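Local coordinates for putative acyl-[acyl-carrier-protein] desaturase DesA2 (Mycobacterium tuberculosis, PDB 1ZA0) that probably acts as an acyl-carrier-protein-dependent fatty acid desaturase with a di-metal centre inside a four-helix bundle, serving mycobacterial fatty acid biosynthesis, at residues 37-40 with 41-44; 153-156 with 157-161. All coordinates share one frame; numbering follows the deposited sequence.

Interactions 1 and 2 are both local contacts along continuous chain, one in a loop and one on a helix, and they do not touch: their centres lie 33 Å apart and their nearest atoms about 18 Å. Interaction 1 (37-40 with 41-44) is a surface turn between helices 9-27 and 63-77, about 24 Å from the centre of the chain and away from the metal site. Interaction 2 (153-156 with 157-161) lies on helix 148-172, about 9 Å from that centre, and supplies the manganese ligand Glu159. Helix 95-121 has a part in both settings: it carries the manganese ligand Glu107, and near its end Val120 and Thr121 meet the loop of interaction 1.

Interaction 1 (37-40 with 41-44); sequences YVPF and DQGE
Pro39 and Gln42 meet twice in this short 3-10 turn, once through the backbone and once through their side chains. Two backbone hydrogen bonds, each spanning three residues, make the turn. Gln42 N donates to Pro39 O at 3.0 Å, and Gly43 N donates to Phe40 O at 2.8 Å. Both donors stand well above the plane of the carbonyl they reach, by 42° and 54°. Just before, Pro39 is the centre of an inverse gamma turn, in which Phe40 N makes a weak bond back to Val38 O.

The side-chain part is small. Gln42 CG stands opposite its own carbonyl carbon (chi1 -68°) and the chain runs straight beyond it, which carries the amide back obliquely past the proline ring, NE2 lying 3.8 Å from Pro39 CB in van der Waals contact. Phe40 turns its ring back along the chain, where Val38 CG1 sits 3.5 Å above the middle of one face. Val38 and Phe40 also touch Val120 of helix 95-121, and Pro39 touches Thr121.

The turn is therefore held within itself by main-chain bonds, while Val38, Pro39 and Phe40 lie against the end of helix 95-121, consistent with a surface loop laid against the bundle.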
loop_
_atom_site.group_PDB
_atom_site.type_symbol
_atom_site.label_atom_id
_atom_site.label_comp_id
_atom_site.label_asym_id
_atom_site.label_seq_id
_atom_site.Cartn_x
_atom_site.Cartn_y
_atom_site.Cartn_z
ATOM N N TYR A 37 10.077 -15.567 -0.545
ATOM C CA TYR A 37 10.675 -14.527 -1.359
ATOM C C TYR A 37 11.954 -13.952 -0.779
ATOM O O TYR A 37 12.435 -12.847 -1.176
ATOM C CB TYR A 37 9.642 -13.423 -1.615
ATOM C CG TYR A 37 8.628 -13.901 -2.621
ATOM C CD1 TYR A 37 8.852 -13.690 -4.017
ATOM C CD2 TYR A 37 7.494 -14.619 -2.219
ATOM C CE1 TYR A 37 7.942 -14.167 -4.960
ATOM C CE2 TYR A 37 6.570 -15.080 -3.152
ATOM C CZ TYR A 37 6.799 -14.861 -4.518
ATOM O OH TYR A 37 5.923 -15.349 -5.412
ATOM N N VAL A 38 12.529 -14.705 0.154
ATOM C CA VAL A 38 13.765 -14.229 0.836
ATOM C C VAL A 38 14.930 -15.193 0.568
ATOM O O VAL A 38 14.844 -16.334 0.916
ATOM C CB VAL A 38 13.536 -14.087 2.378
ATOM C CG1 VAL A 38 14.785 -13.604 3.078
ATOM C CG2 VAL A 38 12.390 -13.095 2.626
ATOM N N PRO A 39 16.006 -14.725 -0.076
ATOM C CA PRO A 39 17.125 -15.608 -0.426
ATOM C C PRO A 39 18.064 -15.765 0.747
ATOM O O PRO A 39 19.136 -15.156 0.787
ATOM C CB PRO A 39 17.833 -14.848 -1.584
ATOM C CG PRO A 39 17.582 -13.405 -1.258
ATOM C CD PRO A 39 16.213 -13.365 -0.584
ATOM N N PHE A 40 17.626 -16.542 1.681
ATOM C CA PHE A 40 18.314 -16.762 2.936
ATOM C C PHE A 40 19.740 -17.238 2.724
ATOM O O PHE A 40 20.593 -16.861 3.515
ATOM C CB PHE A 40 17.545 -17.780 3.801
ATOM C CG PHE A 40 16.283 -17.217 4.407
ATOM C CD1 PHE A 40 16.358 -16.269 5.424
ATOM C CD2 PHE A 40 15.038 -17.633 3.947
ATOM C CE1 PHE A 40 15.193 -15.744 5.980
ATOM C CE2 PHE A 40 13.851 -17.107 4.451
ATOM C CZ PHE A 40 13.919 -16.151 5.483
ATOM N N ASP A 41 20.002 -18.014 1.643
ATOM C CA ASP A 41 21.359 -18.503 1.311
ATOM C C ASP A 41 22.372 -17.382 1.284
ATOM O O ASP A 41 23.514 -17.628 1.559
ATOM C CB ASP A 41 21.425 -19.068 -0.133
ATOM C CG ASP A 41 20.865 -20.454 -0.263
ATOM O OD1 ASP A 41 20.447 -21.095 0.730
ATOM O OD2 ASP A 41 20.755 -20.974 -1.387
ATOM N N GLN A 42 21.977 -16.174 0.877
ATOM C CA GLN A 42 22.888 -15.006 0.810
ATOM C C GLN A 42 23.122 -14.305 2.160
ATOM O O GLN A 42 23.935 -13.416 2.261
ATOM C CB GLN A 42 22.295 -13.918 -0.064
ATOM C CG GLN A 42 22.237 -14.316 -1.476
ATOM C CD GLN A 42 21.585 -13.269 -2.341
ATOM O OE1 GLN A 42 21.635 -12.042 -2.035
ATOM N NE2 GLN A 42 21.001 -13.744 -3.471
ATOM N N GLY A 43 22.330 -14.661 3.164
ATOM C CA GLY A 43 22.427 -14.011 4.441
ATOM C C GLY A 43 23.773 -14.207 5.101
ATOM O O GLY A 43 24.432 -15.240 4.962
ATOM N N GLU A 44 24.177 -13.204 5.868
ATOM C CA GLU A 44 25.361 -13.398 6.693
ATOM C C GLU A 44 25.301 -12.698 8.049
ATOM O O GLU A 44 24.620 -11.669 8.236
ATOM C CB GLU A 44 26.619 -13.030 5.911
ATOM C CG GLU A 44 26.661 -11.637 5.365
ATOM C CD GLU A 44 27.935 -11.393 4.495
ATOM O OE1 GLU A 44 29.000 -11.115 5.106
ATOM O OE2 GLU A 44 27.848 -11.510 3.215
#

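Interaction 2 (153-156 with 157-161). With MN (manganese (II) ion), chain B.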
loop_
_atom_site.group_PDB
_atom_site.type_symbol
_atom_site.label_atom_id
_atom_site.label_comp_id
_atom_site.label_asym_id
_atom_site.label_seq_id
_atom_site.Cartn_x
_atom_site.Cartn_y
_atom_site.Cartn_z
ATOM N N VAL A 153 -13.812 5.550 2.469
ATOM C CA VAL A 153 -13.391 6.319 1.319
ATOM C C VAL A 153 -11.840 6.495 1.357
ATOM O O VAL A 153 -11.196 6.281 0.369
ATOM C CB VAL A 153 -14.069 7.676 1.293
ATOM C CG1 VAL A 153 -13.407 8.631 0.280
ATOM C CG2 VAL A 153 -15.625 7.479 0.977
ATOM N N TYR A 154 -11.317 6.889 2.519
ATOM C CA TYR A 154 -9.886 7.027 2.721
ATOM C C TYR A 154 -9.153 5.725 2.349
ATOM O O TYR A 154 -8.197 5.778 1.613
ATOM C CB TYR A 154 -9.566 7.425 4.167
ATOM C CG TYR A 154 -8.085 7.426 4.448
ATOM C CD1 TYR A 154 -7.262 8.513 4.048
ATOM C CD2 TYR A 154 -7.488 6.331 5.010
ATOM C CE1 TYR A 154 -5.852 8.477 4.295
ATOM C CE2 TYR A 154 -6.112 6.304 5.252
ATOM C CZ TYR A 154 -5.320 7.360 4.886
ATOM O OH TYR A 154 -3.966 7.264 5.147
ATOM N N MET A 155 -9.594 4.590 2.877
ATOM C CA MET A 155 -8.978 3.334 2.611
ATOM C C MET A 155 -9.031 2.936 1.128
ATOM O O MET A 155 -8.055 2.374 0.616
ATOM C CB MET A 155 -9.594 2.238 3.444
ATOM C CG MET A 155 -9.297 2.330 4.925
ATOM S SD MET A 155 -7.540 2.420 5.324
ATOM C CE MET A 155 -7.050 0.754 4.686
ATOM N N ALA A 156 -10.105 3.293 0.421
ATOM C CA ALA A 156 -10.162 2.963 -0.982
ATOM C C ALA A 156 -9.096 3.701 -1.773
ATOM O O ALA A 156 -8.420 3.107 -2.655
ATOM C CB ALA A 156 -11.609 3.257 -1.555
ATOM N N PHE A 157 -8.934 4.983 -1.488
ATOM C CA PHE A 157 -7.942 5.757 -2.179
ATOM C C PHE A 157 -6.515 5.308 -1.802
ATOM O O PHE A 157 -5.621 5.323 -2.617
ATOM C CB PHE A 157 -8.084 7.219 -1.824
ATOM C CG PHE A 157 -9.076 7.943 -2.633
ATOM C CD1 PHE A 157 -8.813 8.246 -3.950
ATOM C CD2 PHE A 157 -10.286 8.399 -2.050
ATOM C CE1 PHE A 157 -9.723 8.943 -4.718
ATOM C CE2 PHE A 157 -11.229 9.127 -2.837
ATOM C CZ PHE A 157 -10.947 9.375 -4.165
ATOM N N TYR A 158 -6.322 5.050 -0.516
ATOM C CA TYR A 158 -5.028 4.737 0.034
ATOM C C TYR A 158 -4.542 3.368 -0.507
ATOM O O TYR A 158 -3.397 3.253 -0.933
ATOM C CB TYR A 158 -5.088 4.744 1.583
ATOM C CG TYR A 158 -3.762 4.379 2.252
ATOM C CD1 TYR A 158 -2.775 5.342 2.401
ATOM C CD2 TYR A 158 -3.498 3.091 2.691
ATOM C CE1 TYR A 158 -1.547 5.048 3.002
ATOM C CE2 TYR A 158 -2.257 2.782 3.301
ATOM C CZ TYR A 158 -1.285 3.771 3.429
ATOM O OH TYR A 158 -0.050 3.533 4.026
ATOM N N GLU A 159 -5.426 2.380 -0.568
ATOM C CA GLU A 159 -5.124 1.143 -1.237
ATOM C C GLU A 159 -4.875 1.299 -2.722
ATOM O O GLU A 159 -4.021 0.623 -3.266
ATOM C CB GLU A 159 -6.175 0.067 -0.972
ATOM C CG GLU A 159 -6.246 -0.315 0.487
ATOM C CD GLU A 159 -5.029 -1.202 0.847
ATOM O OE1 GLU A 159 -4.136 -1.400 -0.055
ATOM O OE2 GLU A 159 -4.971 -1.744 1.940
ATOM N N ARG A 160 -5.564 2.219 -3.381
ATOM C CA ARG A 160 -5.282 2.425 -4.787
ATOM C C ARG A 160 -3.875 3.046 -4.959
ATOM O O ARG A 160 -3.176 2.671 -5.844
ATOM C CB ARG A 160 -6.325 3.339 -5.432
ATOM C CG ARG A 160 -6.137 3.467 -6.976
ATOM C CD ARG A 160 -7.310 4.157 -7.666
ATOM N NE ARG A 160 -7.301 3.992 -9.111
ATOM C CZ ARG A 160 -8.047 3.176 -9.835
ATOM N NH1 ARG A 160 -8.917 2.352 -9.288
ATOM N NH2 ARG A 160 -7.884 3.186 -11.150
ATOM N N CYS A 161 -3.516 3.994 -4.102
ATOM C CA CYS A 161 -2.147 4.514 -4.057
ATOM C C CYS A 161 -1.125 3.372 -3.905
ATOM O O CYS A 161 -0.151 3.333 -4.655
ATOM C CB CYS A 161 -1.932 5.510 -2.921
ATOM S SG CYS A 161 -2.922 6.994 -3.073
HETATM MN MN MN B . -3.053 -2.941 1.222
HETATM O O HOH W 1 -2.029 -1.104 1.752
#
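Met155 and Glu159, one helical turn apart, meet beside the metal: the thioether arm of Met155 folds back until CE is 4.3 Å from Glu159 OE2. Glu159 grips the manganese ion with both carboxylate oxygens, OE1 at 2.3 Å and OE2 at 2.4 Å from the metal. Water 1 occupies a further position, and Glu107, Glu189 and His192 complete the site. A bend at chi2 (-75°) turns the carboxylate toward the ion, and Trp103 NE1 hydrogen-bonds OE2, a second-shell hold on its rotation. Such a carboxylate- and histidine-lined site in a four-helix bundle is characteristic of the di-iron desaturases, in which Glu159 would, by similarity, bind one of two irons.

The backbone beneath is alpha-helix. Glu159 N bonds to Met155 O at 2.9 Å and nearly straight (169°); the same i to i+4 pattern joins Phe157 N to Val153 O, Tyr158 N to Tyr154 O and, more bent, Arg160 N to Ala156 O.

Tyr154 and Tyr158 point the same way, planes only 17° apart but slid until the rings barely overlap; Tyr154 OH comes within 3.6 Å of Tyr158 CD1, and Tyr158 CB lies over the rim of the Tyr154 ring. In a second such pair, Val153 CG1 abuts the Phe157 ring at its edge, in plane, 3.8 Å from CE2.

Around helix 148-172, Val153 packs on helices 176-206 and 208-221, Met155 meets Phe196, and Phe157 reaches Arg257 of helix 247-260. Arg160 forms a salt bridge with Glu193, tying the ligand-bearing turn to helix 176-206, which carries Glu189 and His192.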